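Local coordinates for protein Cas13d (uncultured Ruminococcus sp, PDB 6IV9) that binds its CRISPR guide RNA and uses two HEPN domains for CRISPR RNA maturation and for target RNA cleavage, at residues 64-68 with 141-145; 146-150 with 793-797; 149-155 with 758-762; 762-766 with 781-785. The protein carries 2 engineered substitutions. All blocks are in the same frame, centred on the assembly; numbering follows the deposited sequence.

Contact 1: 64-68 with 141-145; sequences LVSEN and SSPVR. With nucleotides of chain B.
Val65 and Val144 form the close-packed, buried side of this contact. Their side chains run past each other in opposite directions, CG1 of Val65 meeting CG2 of Val144 at 4.1 Å. With CG1 set anti to the backbone N (chi1 -176°), Val65 also presses this methyl to 3.9 Å from the carbonyl O of Pro143. That carbonyl accepts a hydrogen bond from Arg137, a residue of the nearby magnesium site. The other side is more open: the Glu67 side chain runs nearly perpendicular to that of Pro143, and Glu67 OE1 comes to 3.1 Å from Pro143 CD. The same carboxylate lies close to Asp165, a like charge. What joins here is the end of strand 60-65, an outermost strand of a four-stranded antiparallel sheet, and a loop shaped by an ST turn, in which Ser142 OG accepts from Val144 N at 2.9 Å. Beyond the turn the loop delivers Arg145 to the RNA of chain B. The C24 base lies over one face of the guanidinium, while Arg145 NH1 donates within the guanidinium plane to O2' of G22 at 3.1 Å. Arg145 NH2 makes a nearly straight bond (172°) to OP1 of U25 at 2.9 Å. A leucine in place of Arg145 would probably leave the U25 phosphate without its charged mate and the G22 ribose hydroxyl without this donor.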
# COMPACT_ATOMS: atom_id res chain seq x y z
N LEU A 64 1.25 -18.46 -23.85
CA LEU A 64 0.16 -17.62 -24.39
C LEU A 64 -0.59 -18.45 -25.42
O LEU A 64 0.04 -19.16 -26.17
CB LEU A 64 0.77 -16.35 -24.99
CG LEU A 64 1.56 -15.54 -23.97
CD1 LEU A 64 2.33 -14.43 -24.63
CD2 LEU A 64 0.65 -14.99 -22.89
N VAL A 65 -1.91 -18.35 -25.40
CA VAL A 65 -2.73 -19.18 -26.31
C VAL A 65 -3.56 -18.32 -27.25
O VAL A 65 -4.16 -17.36 -26.81
CB VAL A 65 -3.63 -20.18 -25.55
CG1 VAL A 65 -4.38 -21.08 -26.51
CG2 VAL A 65 -2.89 -21.01 -24.53
N SER A 66 -3.49 -18.67 -28.52
CA SER A 66 -4.36 -18.10 -29.57
C SER A 66 -5.21 -19.25 -30.13
O SER A 66 -5.05 -20.40 -29.69
CB SER A 66 -3.58 -17.44 -30.64
OG SER A 66 -3.17 -18.40 -31.58
N GLU A 67 -6.09 -18.96 -31.06
CA GLU A 67 -6.91 -20.08 -31.55
C GLU A 67 -6.00 -21.12 -32.21
O GLU A 67 -6.15 -22.27 -31.91
CB GLU A 67 -8.03 -19.56 -32.46
CG GLU A 67 -8.99 -20.63 -32.90
CD GLU A 67 -9.84 -21.20 -31.78
OE1 GLU A 67 -9.52 -20.94 -30.62
OE2 GLU A 67 -10.81 -21.92 -32.07
N ASN A 68 -5.05 -20.71 -33.03
CA ASN A 68 -4.30 -21.76 -33.76
C ASN A 68 -2.90 -22.02 -33.19
O ASN A 68 -2.35 -23.06 -33.49
CB ASN A 68 -4.30 -21.45 -35.25
CG ASN A 68 -5.70 -21.42 -35.83
OD1 ASN A 68 -6.17 -20.38 -36.26
ND2 ASN A 68 -6.39 -22.54 -35.81
N SER A 141 -14.92 -26.51 -25.77
CA SER A 141 -14.57 -26.63 -27.20
C SER A 141 -13.33 -25.82 -27.58
O SER A 141 -12.55 -26.30 -28.36
CB SER A 141 -15.74 -26.29 -28.06
OG SER A 141 -16.90 -26.95 -27.58
N SER A 142 -13.21 -24.60 -27.08
CA SER A 142 -12.10 -23.73 -27.49
C SER A 142 -10.76 -24.09 -26.86
O SER A 142 -10.72 -24.36 -25.69
CB SER A 142 -12.41 -22.30 -27.19
OG SER A 142 -11.34 -21.47 -27.58
N PRO A 143 -9.65 -23.94 -27.59
CA PRO A 143 -8.32 -24.09 -27.03
C PRO A 143 -8.11 -22.96 -26.02
O PRO A 143 -7.37 -23.11 -25.12
CB PRO A 143 -7.35 -23.83 -28.18
CG PRO A 143 -8.18 -23.87 -29.42
CD PRO A 143 -9.60 -23.60 -28.99
N VAL A 144 -8.79 -21.84 -26.24
CA VAL A 144 -8.59 -20.62 -25.42
C VAL A 144 -9.45 -20.65 -24.16
O VAL A 144 -10.65 -20.62 -24.26
CB VAL A 144 -8.83 -19.33 -26.23
CG1 VAL A 144 -8.68 -18.10 -25.37
CG2 VAL A 144 -7.92 -19.25 -27.43
N ARG A 145 -8.80 -20.61 -23.02
CA ARG A 145 -9.44 -20.59 -21.69
C ARG A 145 -10.26 -19.31 -21.54
O ARG A 145 -9.87 -18.31 -22.07
CB ARG A 145 -8.30 -20.58 -20.67
CG ARG A 145 -8.70 -20.65 -19.20
CD ARG A 145 -7.45 -20.81 -18.37
NE ARG A 145 -7.56 -20.10 -17.12
CZ ARG A 145 -6.61 -20.01 -16.21
NH1 ARG A 145 -5.48 -20.69 -16.34
NH2 ARG A 145 -6.78 -19.25 -15.17
P C B 24 -4.41 -14.09 -13.22
OP1 C B 24 -5.00 -12.88 -12.63
OP2 C B 24 -4.23 -15.34 -12.52
O5' C B 24 -5.34 -14.48 -14.46
C5' C B 24 -6.18 -13.50 -15.07
C4' C B 24 -6.93 -14.09 -16.24
O4' C B 24 -6.01 -14.37 -17.33
C3' C B 24 -7.58 -15.40 -15.96
O3' C B 24 -8.80 -15.16 -15.32
C2' C B 24 -7.76 -15.96 -17.37
O2' C B 24 -8.86 -15.38 -18.03
C1' C B 24 -6.43 -15.56 -17.99
N1 C B 24 -5.34 -16.57 -17.90
C2 C B 24 -5.22 -17.53 -18.92
O2 C B 24 -6.06 -17.52 -19.84
N3 C B 24 -4.23 -18.45 -18.86
C4 C B 24 -3.33 -18.39 -17.86
N4 C B 24 -2.32 -19.27 -17.87
C5 C B 24 -3.42 -17.42 -16.83
C6 C B 24 -4.44 -16.55 -16.87
P U B 25 -9.35 -16.20 -14.28
OP1 U B 25 -9.12 -17.60 -14.74
OP2 U B 25 -10.68 -15.76 -13.86
O5' U B 25 -8.35 -16.12 -13.08
C5' U B 25 -8.51 -15.07 -12.10
C4' U B 25 -9.18 -15.61 -10.86
O4' U B 25 -8.49 -16.80 -10.49
C3' U B 25 -9.00 -14.72 -9.62
O3' U B 25 -9.99 -13.76 -9.49
C2' U B 25 -9.09 -15.69 -8.46
O2' U B 25 -10.44 -15.82 -8.06
C1' U B 25 -8.70 -17.03 -9.11
N1 U B 25 -7.48 -17.60 -8.55
C2 U B 25 -7.61 -18.17 -7.30
O2 U B 25 -8.63 -18.09 -6.66
N3 U B 25 -6.49 -18.78 -6.83
C4 U B 25 -5.29 -18.92 -7.48
O4 U B 25 -4.37 -19.52 -6.92
C5 U B 25 -5.22 -18.29 -8.75
C6 U B 25 -6.29 -17.65 -9.22
P G B 22 2.71 -23.03 -13.88
OP1 G B 22 3.38 -22.74 -15.15
OP2 G B 22 3.34 -22.76 -12.55
O5' G B 22 1.25 -22.39 -13.76
C5' G B 22 0.46 -22.31 -14.96
C4' G B 22 -0.89 -21.69 -14.72
O4' G B 22 -1.66 -22.51 -13.81
C3' G B 22 -0.85 -20.34 -14.03
O3' G B 22 -0.72 -19.36 -15.07
C2' G B 22 -2.24 -20.23 -13.44
O2' G B 22 -3.18 -19.80 -14.41
C1' G B 22 -2.54 -21.70 -13.08
N9 G B 22 -2.44 -22.09 -11.67
C8 G B 22 -1.32 -22.51 -11.00
N7 G B 22 -1.55 -22.79 -9.75
C5 G B 22 -2.91 -22.57 -9.59
C6 G B 22 -3.71 -22.65 -8.44
O6 G B 22 -3.42 -23.10 -7.32
N1 G B 22 -5.02 -22.23 -8.69
C2 G B 22 -5.48 -21.80 -9.91
N2 G B 22 -6.77 -21.45 -9.97
N3 G B 22 -4.72 -21.66 -10.98
C4 G B 22 -3.45 -22.08 -10.75

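Contact 2: 146-150 with 793-797; sequences GDMLG and SNLFL. With nucleotides of chain B.
Met148 sets its CB over one face of the Phe796 ring, the two side chains crossing at about a right angle. Met148 CB stands 3.6 Å from the centroid of the Phe796 ring, over the face though nearer the CZ side than the centre, a CH-pi contact. Bends at chi2 and chi3 (-60° and -69°) curl the rest of the methionine back across the same ring: Met148 CE lies 3.6 Å from Phe796 CD1, and SD makes a longer, oblique Met-aromatic contact. The methyl also reaches the ribose of U4 of chain B and packs against Leu795 CB. Leu149 comes to Phe796 differently, CD1 meeting the ring edge in its plane at CE2, 3.7 Å away. With Met148 on its face and Leu149 at its edge, the Phe796 ring brings CZ near O2' of U25 of chain B. An alanine in place of Phe796 would probably take away the surface on which Met148 and Leu149 rest and open a gap between the loop and the short helix. The backbones add polar ties: Leu795 N donates to Met148 O at 2.8 Å, while Met148 N gives a nearly straight bond to OP2 of U25 of chain B at 2.9 Å. Gly150, at positive phi, passes its CA 3.2 Å from Ser793 O, where a CB would clash. Asn794 caps the helix, its OD1 accepting from Leu797 N at 2.9 Å. The arrangement is that of an N-capped helix start, with a main-chain amide of the facing loop bound to an RNA phosphate, at a site where protein side chains pack on crRNA riboses.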
# COMPACT_ATOMS: atom_id res chain seq x y z
N GLY A 146 -11.41 -19.39 -20.89
CA GLY A 146 -12.22 -18.20 -20.57
C GLY A 146 -11.96 -17.76 -19.14
O GLY A 146 -11.32 -18.50 -18.42
N ASP A 147 -12.38 -16.57 -18.74
CA ASP A 147 -12.19 -16.16 -17.33
C ASP A 147 -13.27 -16.80 -16.46
O ASP A 147 -14.31 -17.14 -16.98
CB ASP A 147 -12.07 -14.65 -17.18
CG ASP A 147 -13.35 -13.93 -17.52
OD1 ASP A 147 -14.06 -14.42 -18.39
OD2 ASP A 147 -13.61 -12.89 -16.92
N MET A 148 -13.02 -16.93 -15.16
CA MET A 148 -13.99 -17.59 -14.24
C MET A 148 -15.32 -16.82 -14.19
O MET A 148 -16.30 -17.45 -13.99
CB MET A 148 -13.40 -17.77 -12.83
CG MET A 148 -12.27 -18.76 -12.77
SD MET A 148 -12.68 -20.43 -13.29
CE MET A 148 -13.75 -20.93 -11.95
N LEU A 149 -15.29 -15.50 -14.27
CA LEU A 149 -16.52 -14.67 -14.21
C LEU A 149 -17.30 -14.75 -15.53
O LEU A 149 -18.46 -14.45 -15.51
CB LEU A 149 -16.11 -13.23 -13.96
CG LEU A 149 -16.31 -12.66 -12.56
CD1 LEU A 149 -16.54 -13.70 -11.50
CD2 LEU A 149 -15.19 -11.71 -12.21
N GLY A 150 -16.64 -15.10 -16.62
CA GLY A 150 -17.30 -15.12 -17.93
C GLY A 150 -17.41 -13.72 -18.52
O GLY A 150 -18.23 -13.54 -19.38
N SER A 793 -22.50 -17.96 -17.64
CA SER A 793 -21.33 -17.06 -17.76
C SER A 793 -20.37 -17.28 -16.59
O SER A 793 -19.21 -17.46 -16.81
CB SER A 793 -21.80 -15.65 -17.76
OG SER A 793 -22.07 -15.23 -19.07
N ASN A 794 -20.91 -17.33 -15.38
CA ASN A 794 -20.09 -17.46 -14.15
C ASN A 794 -19.74 -18.92 -13.89
O ASN A 794 -20.62 -19.68 -13.58
CB ASN A 794 -20.84 -16.85 -12.97
CG ASN A 794 -20.02 -16.80 -11.72
OD1 ASN A 794 -19.67 -17.83 -11.18
ND2 ASN A 794 -19.72 -15.61 -11.26
N LEU A 795 -18.48 -19.28 -14.09
CA LEU A 795 -17.97 -20.65 -13.86
C LEU A 795 -17.86 -21.00 -12.38
O LEU A 795 -17.95 -22.16 -12.08
CB LEU A 795 -16.62 -20.85 -14.57
CG LEU A 795 -16.58 -20.45 -16.04
CD1 LEU A 795 -15.30 -20.91 -16.69
CD2 LEU A 795 -17.79 -20.98 -16.78
N PHE A 796 -17.61 -20.03 -11.52
CA PHE A 796 -17.44 -20.40 -10.10
C PHE A 796 -18.72 -21.07 -9.59
O PHE A 796 -18.64 -22.11 -8.99
CB PHE A 796 -17.23 -19.16 -9.23
CG PHE A 796 -15.92 -18.45 -9.38
CD1 PHE A 796 -14.73 -19.07 -9.08
CD2 PHE A 796 -15.88 -17.13 -9.78
CE1 PHE A 796 -13.52 -18.41 -9.20
CE2 PHE A 796 -14.68 -16.46 -9.90
CZ PHE A 796 -13.51 -17.11 -9.61
N LEU A 797 -19.85 -20.42 -9.81
CA LEU A 797 -21.16 -20.95 -9.38
C LEU A 797 -21.59 -22.18 -10.18
O LEU A 797 -22.16 -23.07 -9.59
CB LEU A 797 -22.19 -19.82 -9.48
CG LEU A 797 -21.92 -18.65 -8.54
CD1 LEU A 797 -22.91 -17.54 -8.77
CD2 LEU A 797 -21.94 -19.10 -7.10
P U B 25 -9.35 -16.20 -14.28
OP1 U B 25 -9.12 -17.60 -14.74
OP2 U B 25 -10.68 -15.76 -13.86
O5' U B 25 -8.35 -16.12 -13.08
C5' U B 25 -8.51 -15.07 -12.10
C4' U B 25 -9.18 -15.61 -10.86
O4' U B 25 -8.49 -16.80 -10.49
C3' U B 25 -9.00 -14.72 -9.62
O3' U B 25 -9.99 -13.76 -9.49
C2' U B 25 -9.09 -15.69 -8.46
O2' U B 25 -10.44 -15.82 -8.06
C1' U B 25 -8.70 -17.03 -9.11
N1 U B 25 -7.48 -17.60 -8.55
C2 U B 25 -7.61 -18.17 -7.30
O2 U B 25 -8.63 -18.09 -6.66
N3 U B 25 -6.49 -18.78 -6.83
C4 U B 25 -5.29 -18.92 -7.48
O4 U B 25 -4.37 -19.52 -6.92
C5 U B 25 -5.22 -18.29 -8.75
C6 U B 25 -6.29 -17.65 -9.22
P C B 24 -4.41 -14.09 -13.22
OP1 C B 24 -5.00 -12.88 -12.63
OP2 C B 24 -4.23 -15.34 -12.52
O5' C B 24 -5.34 -14.48 -14.46
C5' C B 24 -6.18 -13.50 -15.07
C4' C B 24 -6.93 -14.09 -16.24
O4' C B 24 -6.01 -14.37 -17.33
C3' C B 24 -7.58 -15.40 -15.96
O3' C B 24 -8.80 -15.16 -15.32
C2' C B 24 -7.76 -15.96 -17.37
O2' C B 24 -8.86 -15.38 -18.03
C1' C B 24 -6.43 -15.56 -17.99
N1 C B 24 -5.34 -16.57 -17.90
C2 C B 24 -5.22 -17.53 -18.92
O2 C B 24 -6.06 -17.52 -19.84
N3 C B 24 -4.23 -18.45 -18.86
C4 C B 24 -3.33 -18.39 -17.86
N4 C B 24 -2.32 -19.27 -17.87
C5 C B 24 -3.42 -17.42 -16.83
C6 C B 24 -4.44 -16.55 -16.87
P U B 4 -13.58 -25.15 -7.46
OP1 U B 4 -15.02 -25.28 -7.82
OP2 U B 4 -12.89 -26.14 -6.66
O5' U B 4 -12.72 -24.95 -8.77
C5' U B 4 -13.18 -24.07 -9.83
C4' U B 4 -12.12 -23.92 -10.88
O4' U B 4 -10.93 -23.22 -10.34
C3' U B 4 -11.54 -25.21 -11.46
O3' U B 4 -12.36 -25.79 -12.47
C2' U B 4 -10.23 -24.71 -12.05
O2' U B 4 -10.44 -23.94 -13.23
C1' U B 4 -9.76 -23.76 -10.95
N1 U B 4 -8.97 -24.47 -9.93
C2 U B 4 -7.64 -24.70 -10.21
O2 U B 4 -7.11 -24.37 -11.27
N3 U B 4 -6.94 -25.32 -9.21
C4 U B 4 -7.42 -25.80 -8.02
O4 U B 4 -6.65 -26.35 -7.24
C5 U B 4 -8.81 -25.53 -7.80
C6 U B 4 -9.52 -24.90 -8.75

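Contact 3: 149-155 with 758-762; sequences LGLKSEL and LYKEI
A chi1 of -64° in Leu151 and of -85° in Tyr759 turns each CG to the side opposite its own carbonyl carbon, and the two side chains then meet almost squarely. Leu151 CD2 sits over the face of the Tyr759 ring, 4.0 Å from the centroid, as a CH-pi contact displaced from the ring centre. Leu151 CD2 also touches Leu758 CB and, at 4.0 Å, Ile762 CD1, so one branch of the leucine serves three neighbours. At the far end of the ring Tyr759 OH donates to Leu149 O at 2.5 Å, a short bond that lies in the carbonyl plane on a lone pair. Asn794 ND2 donates to the same OH, which is thereby gripped by two bonds, one as donor and one as acceptor, in buried surroundings. The outer part of the contact belongs to Glu154, whose bent chain lies antiparallel to that of Ile762, Glu154 CG packing 3.3 Å from Ile762 CG2. Its carboxylate has a salt-bridge partner in Lys157, a positive charge that probably offsets the nearness of Glu761, whose OE1 is 5.3 Å from Glu154 OE1. Deeper in, Leu155 CD2 meets Leu758 CD1 at 4.0 Å. This is packing of the first turn of helix 152-160, with the loop before it, on the end of the long helix 713-760; helix 168-197 also packs on Leu155, through Ile170, Ile173 and Tyr174, and helix 777-788 receives the Tyr759 ring.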
# COMPACT_ATOMS: atom_id res chain seq x y z
N LEU A 149 -15.29 -15.50 -14.27
CA LEU A 149 -16.52 -14.67 -14.21
C LEU A 149 -17.30 -14.75 -15.53
O LEU A 149 -18.46 -14.45 -15.51
CB LEU A 149 -16.11 -13.23 -13.96
CG LEU A 149 -16.31 -12.66 -12.56
CD1 LEU A 149 -16.54 -13.70 -11.50
CD2 LEU A 149 -15.19 -11.71 -12.21
N GLY A 150 -16.64 -15.10 -16.62
CA GLY A 150 -17.30 -15.12 -17.93
C GLY A 150 -17.41 -13.72 -18.52
O GLY A 150 -18.23 -13.54 -19.38
N LEU A 151 -16.58 -12.79 -18.08
CA LEU A 151 -16.65 -11.39 -18.58
C LEU A 151 -15.52 -11.08 -19.58
O LEU A 151 -15.40 -9.95 -19.95
CB LEU A 151 -16.58 -10.46 -17.38
CG LEU A 151 -17.77 -10.58 -16.45
CD1 LEU A 151 -17.54 -9.77 -15.20
CD2 LEU A 151 -19.04 -10.15 -17.15
N LYS A 152 -14.80 -12.09 -20.03
CA LYS A 152 -13.65 -11.85 -20.93
C LYS A 152 -14.11 -11.11 -22.18
O LYS A 152 -13.46 -10.17 -22.54
CB LYS A 152 -13.05 -13.19 -21.33
CG LYS A 152 -11.93 -13.17 -22.35
CD LYS A 152 -11.35 -14.54 -22.55
CE LYS A 152 -10.22 -14.63 -23.54
NZ LYS A 152 -10.66 -14.33 -24.92
N SER A 153 -15.19 -11.53 -22.81
CA SER A 153 -15.63 -10.85 -24.06
C SER A 153 -16.06 -9.40 -23.80
O SER A 153 -15.70 -8.54 -24.56
CB SER A 153 -16.70 -11.63 -24.74
OG SER A 153 -16.16 -12.84 -25.21
N GLU A 154 -16.83 -9.17 -22.76
CA GLU A 154 -17.27 -7.80 -22.43
C GLU A 154 -16.05 -6.94 -22.12
O GLU A 154 -16.00 -5.83 -22.56
CB GLU A 154 -18.17 -7.83 -21.20
CG GLU A 154 -19.63 -7.91 -21.51
CD GLU A 154 -20.09 -7.25 -22.80
OE1 GLU A 154 -20.15 -6.03 -22.83
OE2 GLU A 154 -20.35 -7.99 -23.76
N LEU A 155 -15.09 -7.48 -21.37
CA LEU A 155 -13.88 -6.71 -21.02
C LEU A 155 -13.07 -6.38 -22.28
O LEU A 155 -12.65 -5.26 -22.40
CB LEU A 155 -13.07 -7.50 -20.00
CG LEU A 155 -13.65 -7.44 -18.59
CD1 LEU A 155 -13.05 -8.48 -17.69
CD2 LEU A 155 -13.47 -6.06 -18.01
N LEU A 758 -20.69 -4.84 -15.59
CA LEU A 758 -20.32 -5.70 -16.74
C LEU A 758 -21.38 -6.77 -17.00
O LEU A 758 -21.79 -6.92 -18.11
CB LEU A 758 -18.96 -6.33 -16.47
CG LEU A 758 -17.79 -5.36 -16.48
CD1 LEU A 758 -16.64 -5.88 -15.64
CD2 LEU A 758 -17.36 -5.05 -17.89
N TYR A 759 -21.85 -7.43 -15.96
CA TYR A 759 -22.87 -8.49 -16.12
C TYR A 759 -24.17 -7.91 -16.68
O TYR A 759 -24.85 -8.58 -17.42
CB TYR A 759 -23.13 -9.20 -14.81
CG TYR A 759 -22.19 -10.32 -14.49
CD1 TYR A 759 -22.14 -11.46 -15.26
CD2 TYR A 759 -21.37 -10.26 -13.38
CE1 TYR A 759 -21.30 -12.51 -14.95
CE2 TYR A 759 -20.52 -11.29 -13.06
CZ TYR A 759 -20.49 -12.42 -13.85
OH TYR A 759 -19.65 -13.43 -13.52
N LYS A 760 -24.45 -6.67 -16.35
CA LYS A 760 -25.71 -6.00 -16.76
C LYS A 760 -25.78 -5.94 -18.28
O LYS A 760 -26.86 -5.95 -18.81
CB LYS A 760 -25.87 -4.63 -16.12
CG LYS A 760 -27.26 -4.05 -16.28
CD LYS A 760 -27.64 -3.00 -15.28
CE LYS A 760 -28.98 -2.39 -15.58
NZ LYS A 760 -29.23 -1.19 -14.75
N GLU A 761 -24.64 -5.81 -18.94
CA GLU A 761 -24.58 -5.73 -20.41
C GLU A 761 -24.87 -7.09 -21.05
O GLU A 761 -25.17 -7.11 -22.23
CB GLU A 761 -23.23 -5.21 -20.87
CG GLU A 761 -23.01 -3.76 -20.54
CD GLU A 761 -24.08 -2.83 -21.07
OE1 GLU A 761 -24.48 -2.99 -22.22
OE2 GLU A 761 -24.52 -1.95 -20.32
N ILE A 762 -24.72 -8.19 -20.32
CA ILE A 762 -24.89 -9.52 -20.98
C ILE A 762 -25.99 -10.37 -20.34
O ILE A 762 -26.34 -11.37 -20.95
CB ILE A 762 -23.53 -10.24 -21.03
CG1 ILE A 762 -22.98 -10.49 -19.63
CG2 ILE A 762 -22.56 -9.44 -21.85
CD1 ILE A 762 -21.87 -11.48 -19.61

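Contact 4: 762-766 with 781-785; sequences IIPEL and TLCEL
Thr781 OG1, with Leu766 CD1 lying 3.5 Å from it, spends its polar character within its own helix, in a hydrogen bond with the carbonyl of Ile777 one turn earlier. Its torsion accounts for this division of labour: at chi1 -58° the hydroxyl is set opposite the carbonyl carbon, while CG2 lies anti to the backbone N and faces the neighbouring segment. There Thr781 CG2 meets Leu766 CD1 at 3.6 Å and Glu765 CB at 3.9 Å. One turn further along the helix, Leu785 divides its two methyls. Leu785 CD1 packs on Ile763 CG2 at 3.8 Å, the isoleucine and leucine running past each other in opposite directions, and Leu785 CD2 rests 4.0 Å from Glu765 CD. The glutamate chain folds back at chi2 (80°), so that its carboxylate lies against the leucine methyl while OE2 reaches Arg789 in a salt bridge. At the inner margin Ile763 CD1 approaches Leu782 CD2 more loosely. The segment 762-766 is given its shape by a 3-10 turn, closed by Leu766 N donating to Ile763 O at 3.1 Å, which presents Ile763, Glu765 and Leu766 together to helix 777-788. That helix thus packs on the connection that leads into it from helix 713-760, whose Tyr759 and Phe756 also touch Leu766. With Thr781 OG1 and Glu765 OE2 bonded to residues beyond the two segments, what meets across the contact is mainly methyl groups, with the Glu765 carboxylate resting against one of them, and the fit is set by shape and not by directional bonds.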
# COMPACT_ATOMS: atom_id res chain seq x y z
N ILE A 762 -24.72 -8.19 -20.32
CA ILE A 762 -24.89 -9.52 -20.98
C ILE A 762 -25.99 -10.37 -20.34
O ILE A 762 -26.34 -11.37 -20.95
CB ILE A 762 -23.53 -10.24 -21.03
CG1 ILE A 762 -22.98 -10.49 -19.63
CG2 ILE A 762 -22.56 -9.44 -21.85
CD1 ILE A 762 -21.87 -11.48 -19.61
N ILE A 763 -26.49 -9.99 -19.18
CA ILE A 763 -27.58 -10.77 -18.53
C ILE A 763 -28.88 -9.98 -18.67
O ILE A 763 -29.04 -8.98 -18.01
CB ILE A 763 -27.26 -11.06 -17.05
CG1 ILE A 763 -25.84 -11.58 -16.86
CG2 ILE A 763 -28.29 -11.98 -16.45
CD1 ILE A 763 -25.63 -12.96 -17.36
N PRO A 764 -29.85 -10.46 -19.47
CA PRO A 764 -31.12 -9.78 -19.69
C PRO A 764 -31.89 -9.61 -18.38
O PRO A 764 -32.47 -8.60 -18.18
CB PRO A 764 -31.89 -10.76 -20.58
CG PRO A 764 -30.80 -11.48 -21.32
CD PRO A 764 -29.74 -11.68 -20.26
N GLU A 765 -31.75 -10.57 -17.48
CA GLU A 765 -32.47 -10.58 -16.18
C GLU A 765 -32.09 -9.38 -15.30
O GLU A 765 -32.85 -9.07 -14.40
CB GLU A 765 -32.21 -11.90 -15.46
CG GLU A 765 -32.95 -13.07 -16.06
CD GLU A 765 -32.31 -13.67 -17.29
OE1 GLU A 765 -31.23 -13.25 -17.66
OE2 GLU A 765 -32.91 -14.56 -17.89
N LEU A 766 -30.93 -8.77 -15.54
CA LEU A 766 -30.42 -7.63 -14.73
C LEU A 766 -30.82 -6.32 -15.40
O LEU A 766 -30.56 -5.29 -14.85
CB LEU A 766 -28.89 -7.74 -14.74
CG LEU A 766 -28.18 -8.23 -13.48
CD1 LEU A 766 -29.03 -9.14 -12.64
CD2 LEU A 766 -26.86 -8.88 -13.81
N THR A 781 -29.16 -13.53 -8.84
CA THR A 781 -29.48 -13.76 -10.26
C THR A 781 -28.56 -14.83 -10.86
O THR A 781 -29.06 -15.70 -11.53
CB THR A 781 -29.36 -12.46 -11.05
OG1 THR A 781 -30.25 -11.53 -10.45
CG2 THR A 781 -29.70 -12.63 -12.50
N LEU A 782 -27.27 -14.77 -10.60
CA LEU A 782 -26.33 -15.78 -11.16
C LEU A 782 -26.62 -17.17 -10.59
O LEU A 782 -26.47 -18.11 -11.31
CB LEU A 782 -24.90 -15.32 -10.92
CG LEU A 782 -24.52 -14.05 -11.67
CD1 LEU A 782 -23.11 -13.63 -11.34
CD2 LEU A 782 -24.69 -14.24 -13.15
N CYS A 783 -26.93 -17.27 -9.30
CA CYS A 783 -27.24 -18.59 -8.71
C CYS A 783 -28.50 -19.16 -9.35
O CYS A 783 -28.50 -20.30 -9.71
CB CYS A 783 -27.43 -18.50 -7.20
SG CYS A 783 -25.89 -18.27 -6.28
N GLU A 784 -29.52 -18.33 -9.54
CA GLU A 784 -30.79 -18.78 -10.14
C GLU A 784 -30.54 -19.29 -11.56
O GLU A 784 -31.10 -20.31 -11.92
CB GLU A 784 -31.76 -17.61 -10.21
CG GLU A 784 -32.41 -17.26 -8.89
CD GLU A 784 -33.23 -15.98 -8.91
OE1 GLU A 784 -33.83 -15.68 -7.89
OE2 GLU A 784 -33.26 -15.30 -9.93
N LEU A 785 -29.72 -18.59 -12.34
CA LEU A 785 -29.42 -18.99 -13.73
C LEU A 785 -28.69 -20.33 -13.74
O LEU A 785 -28.95 -21.10 -14.63
CB LEU A 785 -28.60 -17.90 -14.43
CG LEU A 785 -29.35 -16.60 -14.66
CD1 LEU A 785 -28.41 -15.52 -15.16
CD2 LEU A 785 -30.49 -16.82 -15.63

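Contacts 2 and 4 are mostly buried, whereas contacts 1 and 3 pair a buried side with a more exposed margin. The loop before helix 152-160 runs through contacts 1, 2 and 3 in turn, meeting first an N-terminal strand and then C-terminal helices. Contacts 2 and 3 share Leu149 and Gly150 and are further joined by Asn794 with Tyr759; contacts 3 and 4 share Ile762, and Tyr759 packs on Leu782 between them. Chemistry follows position: contacts 1 and 2 carry bonds to crRNA phosphates, contact 3 relies on one short phenol bond amid leucines, and contact 4, about 13 Å from the RNA at its nearest atom, is largely apolar packing.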